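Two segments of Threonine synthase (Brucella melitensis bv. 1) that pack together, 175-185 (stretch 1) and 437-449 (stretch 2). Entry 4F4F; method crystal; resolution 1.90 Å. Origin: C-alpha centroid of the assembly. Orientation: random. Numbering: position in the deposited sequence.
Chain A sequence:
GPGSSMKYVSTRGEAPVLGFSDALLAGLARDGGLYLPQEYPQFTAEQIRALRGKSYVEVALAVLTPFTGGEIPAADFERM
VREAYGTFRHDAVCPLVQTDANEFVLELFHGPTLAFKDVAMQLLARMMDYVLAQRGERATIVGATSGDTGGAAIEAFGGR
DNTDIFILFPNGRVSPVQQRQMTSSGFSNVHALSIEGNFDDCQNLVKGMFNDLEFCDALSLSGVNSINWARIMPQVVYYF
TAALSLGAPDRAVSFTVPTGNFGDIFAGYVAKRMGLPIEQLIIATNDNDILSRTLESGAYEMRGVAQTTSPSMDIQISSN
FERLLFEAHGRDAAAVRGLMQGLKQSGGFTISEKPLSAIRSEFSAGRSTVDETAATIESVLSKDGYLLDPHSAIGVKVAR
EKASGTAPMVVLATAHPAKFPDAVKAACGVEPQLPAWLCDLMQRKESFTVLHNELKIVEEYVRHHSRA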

# COMPACT_ATOMS: atom_id res chain seq x y z
N SER A 175 7.19 11.73 14.30
CA SER A 175 7.42 13.04 13.70
C SER A 175 6.19 13.94 13.89
O SER A 175 5.05 13.45 13.86
CB SER A 175 7.68 12.88 12.21
OG SER A 175 8.85 12.12 11.98
N PRO A 176 6.41 15.26 14.04
CA PRO A 176 5.29 16.17 14.27
C PRO A 176 4.18 16.11 13.22
O PRO A 176 3.02 15.97 13.61
CB PRO A 176 5.97 17.55 14.31
CG PRO A 176 7.27 17.22 14.98
CD PRO A 176 7.70 15.95 14.28
N VAL A 177 4.50 16.17 11.93
CA VAL A 177 3.46 16.10 10.89
C VAL A 177 2.63 14.79 11.00
O VAL A 177 1.39 14.80 11.04
CB VAL A 177 4.05 16.20 9.46
CG1 VAL A 177 3.00 15.89 8.40
CG2 VAL A 177 4.64 17.58 9.19
N GLN A 178 3.35 13.68 11.08
CA GLN A 178 2.71 12.37 11.16
C GLN A 178 1.82 12.26 12.39
O GLN A 178 0.69 11.77 12.30
CB GLN A 178 3.77 11.24 11.14
CG GLN A 178 4.30 10.91 9.74
CD GLN A 178 5.31 11.91 9.22
OE1 GLN A 178 5.61 12.92 9.87
NE2 GLN A 178 5.85 11.64 8.02
N GLN A 179 2.30 12.72 13.55
CA GLN A 179 1.47 12.63 14.75
C GLN A 179 0.17 13.46 14.65
O GLN A 179 -0.92 12.99 15.05
CB GLN A 179 2.24 13.01 16.03
CG GLN A 179 1.43 12.74 17.29
CD GLN A 179 2.19 13.03 18.57
OE1 GLN A 179 3.00 12.22 19.00
NE2 GLN A 179 1.92 14.17 19.18
N ARG A 180 0.29 14.67 14.12
CA ARG A 180 -0.86 15.54 14.00
C ARG A 180 -1.92 14.93 13.09
O ARG A 180 -3.10 15.05 13.37
CB ARG A 180 -0.45 16.91 13.51
CG ARG A 180 0.35 17.66 14.55
CD ARG A 180 0.43 19.14 14.23
NE ARG A 180 -0.28 19.93 15.24
CZ ARG A 180 0.24 20.35 16.39
NH1 ARG A 180 -0.50 21.06 17.24
NH2 ARG A 180 1.51 20.08 16.71
N GLN A 181 -1.51 14.26 12.02
CA GLN A 181 -2.47 13.60 11.15
C GLN A 181 -3.24 12.47 11.85
O GLN A 181 -4.39 12.19 11.52
CB GLN A 181 -1.80 13.12 9.84
CG GLN A 181 -1.38 14.31 8.98
CD GLN A 181 -1.52 14.11 7.48
OE1 GLN A 181 -0.65 13.50 6.85
NE2 GLN A 181 -2.59 14.71 6.87
N MET A 182 -2.61 11.82 12.82
CA MET A 182 -3.33 10.80 13.57
C MET A 182 -4.26 11.37 14.62
O MET A 182 -5.33 10.80 14.92
CB MET A 182 -2.35 9.83 14.25
CG MET A 182 -1.63 8.91 13.28
SD MET A 182 -0.82 7.61 14.23
CE MET A 182 0.65 8.51 14.71
N THR A 183 -3.87 12.51 15.21
CA THR A 183 -4.48 12.94 16.46
C THR A 183 -5.39 14.15 16.33
O THR A 183 -6.04 14.51 17.28
CB THR A 183 -3.39 13.27 17.49
OG1 THR A 183 -2.71 14.47 17.08
CG2 THR A 183 -2.40 12.09 17.62
N SER A 184 -5.44 14.79 15.15
CA SER A 184 -6.26 15.99 14.96
C SER A 184 -7.36 15.83 13.91
O SER A 184 -7.83 16.82 13.33
CB SER A 184 -5.37 17.18 14.58
OG SER A 184 -4.92 17.08 13.23
N SER A 185 -7.82 14.60 13.70
CA SER A 185 -8.77 14.30 12.62
C SER A 185 -10.16 14.74 13.01
O SER A 185 -11.05 14.88 12.15
CB SER A 185 -8.82 12.81 12.37
OG SER A 185 -9.58 12.17 13.37
N TRP A 437 -4.19 23.57 1.50
CA TRP A 437 -5.35 23.10 2.28
C TRP A 437 -4.91 22.48 3.60
O TRP A 437 -5.69 22.38 4.53
CB TRP A 437 -6.23 22.16 1.45
CG TRP A 437 -5.53 20.89 1.10
CD1 TRP A 437 -4.76 20.61 -0.03
CD2 TRP A 437 -5.49 19.69 1.91
NE1 TRP A 437 -4.26 19.34 0.03
CE2 TRP A 437 -4.65 18.73 1.17
CE3 TRP A 437 -6.03 19.31 3.14
CZ2 TRP A 437 -4.40 17.47 1.66
CZ3 TRP A 437 -5.77 18.03 3.62
CH2 TRP A 437 -4.97 17.13 2.89
N LEU A 438 -3.63 22.11 3.70
CA LEU A 438 -3.08 21.55 4.92
C LEU A 438 -2.16 22.56 5.64
O LEU A 438 -1.49 22.22 6.63
CB LEU A 438 -2.33 20.27 4.56
CG LEU A 438 -2.30 19.06 5.49
CD1 LEU A 438 -3.64 18.81 6.19
CD2 LEU A 438 -1.86 17.85 4.66
N CYS A 439 -2.14 23.80 5.17
CA CYS A 439 -1.17 24.75 5.68
C CYS A 439 -1.38 25.06 7.16
O CYS A 439 -0.49 25.60 7.81
CB CYS A 439 -1.19 26.04 4.87
SG CYS A 439 -2.60 27.10 5.25
N ASP A 440 -2.55 24.71 7.71
CA ASP A 440 -2.87 24.95 9.12
C ASP A 440 -2.59 23.75 10.04
O ASP A 440 -2.83 23.81 11.25
CB ASP A 440 -4.35 25.35 9.26
CG ASP A 440 -5.29 24.18 9.03
OD1 ASP A 440 -5.20 23.54 7.96
OD2 ASP A 440 -6.11 23.88 9.93
N LEU A 441 -2.07 22.67 9.47
CA LEU A 441 -1.96 21.39 10.18
C LEU A 441 -1.31 21.50 11.55
O LEU A 441 -1.77 20.89 12.51
CB LEU A 441 -1.14 20.40 9.35
CG LEU A 441 -0.82 19.03 9.94
CD1 LEU A 441 -2.05 18.22 10.32
CD2 LEU A 441 0.03 18.28 8.94
N MET A 442 -0.23 22.27 11.61
CA MET A 442 0.54 22.40 12.84
C MET A 442 -0.18 23.22 13.93
O MET A 442 0.35 23.36 15.03
CB MET A 442 1.93 22.98 12.53
CG MET A 442 2.75 22.17 11.52
SD MET A 442 2.79 20.37 11.78
CE MET A 442 3.61 20.30 13.38
N GLN A 443 -1.37 23.74 13.63
CA GLN A 443 -2.19 24.49 14.62
C GLN A 443 -3.42 23.73 15.06
O GLN A 443 -4.15 24.18 15.93
CB GLN A 443 -2.65 25.85 14.06
CG GLN A 443 -1.61 26.94 14.16
CD GLN A 443 -0.52 26.79 13.12
OE1 GLN A 443 -0.77 26.87 11.91
NE2 GLN A 443 0.71 26.55 13.60
N ARG A 444 -3.67 22.57 14.47
CA ARG A 444 -4.85 21.79 14.80
C ARG A 444 -4.65 21.17 16.21
O ARG A 444 -3.51 20.86 16.58
CB ARG A 444 -5.08 20.73 13.73
CG ARG A 444 -5.14 21.30 12.32
CD ARG A 444 -5.44 20.26 11.25
NE ARG A 444 -5.61 20.90 9.94
CZ ARG A 444 -5.92 20.27 8.80
NH1 ARG A 444 -6.08 18.97 8.78
NH2 ARG A 444 -6.05 20.95 7.67
N LYS A 445 -5.73 21.06 16.99
CA LYS A 445 -5.65 20.51 18.34
C LYS A 445 -5.51 18.98 18.24
O LYS A 445 -6.28 18.30 17.56
CB LYS A 445 -6.87 20.88 19.18
N GLU A 446 -4.49 18.47 18.92
CA GLU A 446 -4.27 17.04 19.03
C GLU A 446 -5.19 16.49 20.12
O GLU A 446 -5.64 17.21 21.03
CB GLU A 446 -2.81 16.76 19.32
CG GLU A 446 -1.89 17.39 18.29
CD GLU A 446 -0.54 16.72 18.17
OE1 GLU A 446 -0.48 15.48 18.07
OE2 GLU A 446 0.48 17.45 18.12
N SER A 447 -5.50 15.21 20.00
CA SER A 447 -6.38 14.58 20.95
C SER A 447 -6.03 13.10 20.97
O SER A 447 -6.36 12.35 20.04
CB SER A 447 -7.83 14.80 20.56
OG SER A 447 -8.67 14.20 21.53
N PHE A 448 -5.33 12.70 22.01
CA PHE A 448 -4.82 11.34 22.12
C PHE A 448 -4.68 10.96 23.59
O PHE A 448 -4.63 11.82 24.46
CB PHE A 448 -3.50 11.20 21.38
CG PHE A 448 -2.38 12.09 21.89
CD1 PHE A 448 -2.18 13.34 21.36
CD2 PHE A 448 -1.48 11.63 22.84
CE1 PHE A 448 -1.14 14.15 21.81
CE2 PHE A 448 -0.43 12.41 23.28
CZ PHE A 448 -0.26 13.69 22.77
N THR A 449 -4.62 9.66 23.85
CA THR A 449 -4.57 9.19 25.21
C THR A 449 -3.25 8.50 25.42
O THR A 449 -2.91 7.58 24.66
CB THR A 449 -5.71 8.21 25.49
OG1 THR A 449 -6.95 8.86 25.22
CG2 THR A 449 -5.67 7.72 26.96
O HOH W 1 -7.98 12.30 17.79
O HOH W 2 -5.93 17.21 10.60

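Residues 176-183 form a helix, and Ser184 is the first residue to leave helical phi/psi. The facing stretch has little regular structure. A type I beta turn runs from Leu438 to Leu441, a short 3-10 segment covers 441-443, and the chain then extends past the end of the helix. The backbones come closest at Ser184 and Glu446, whose CA atoms lie 4.7 Å apart. Here Ser447 N donates a weak hydrogen bond to Thr183 O (2.9 Å, angle 124°). Water 1 donates to both Thr183 O and Ser447 O, so it bridges the same two residues. Ser184 CA and Glu446 CA add CA-H...O contacts, each at 3.5 Å, to Lys445 O and Thr183 O respectively.

Arg180 has the largest area covered by the other stretch. Its CA-to-CB bond points toward that stretch, and its guanidinium is lined by backbone carbonyls. Arg180 NH1 donates to Arg444 O (3.1 Å), which lies near the guanidinium plane. Met442 O sits over one face, 3.3 Å from Arg180 NH1, but the angle is too poor for a hydrogen bond. Glu446 OE2 covers the opposite face, 3.2 Å from Arg180 NH2. This salt bridge rests on charge alone, since no N-H points at the oxygen.

The other carboxylate oxygen of Glu446 accepts two hydrogen bonds. Thr183 OG1 donates to Glu446 OE1 at 2.6 Å, and Gln179 NE2 donates to it at 3.0 Å. Glu446 thus ties together three helix side chains.

Nearer the start of the helix the contact is apolar. Pro176 CB meets Met442 CE at 3.7 Å, and Val177 CG1 meets Leu441 CD2 at 3.9 Å. At the other end, water 2 links Ser184 OG to Arg444 NH1. Within its own stretch, Arg444 forms a salt bridge with Asp440 (NH2 to OD1, 2.7 Å).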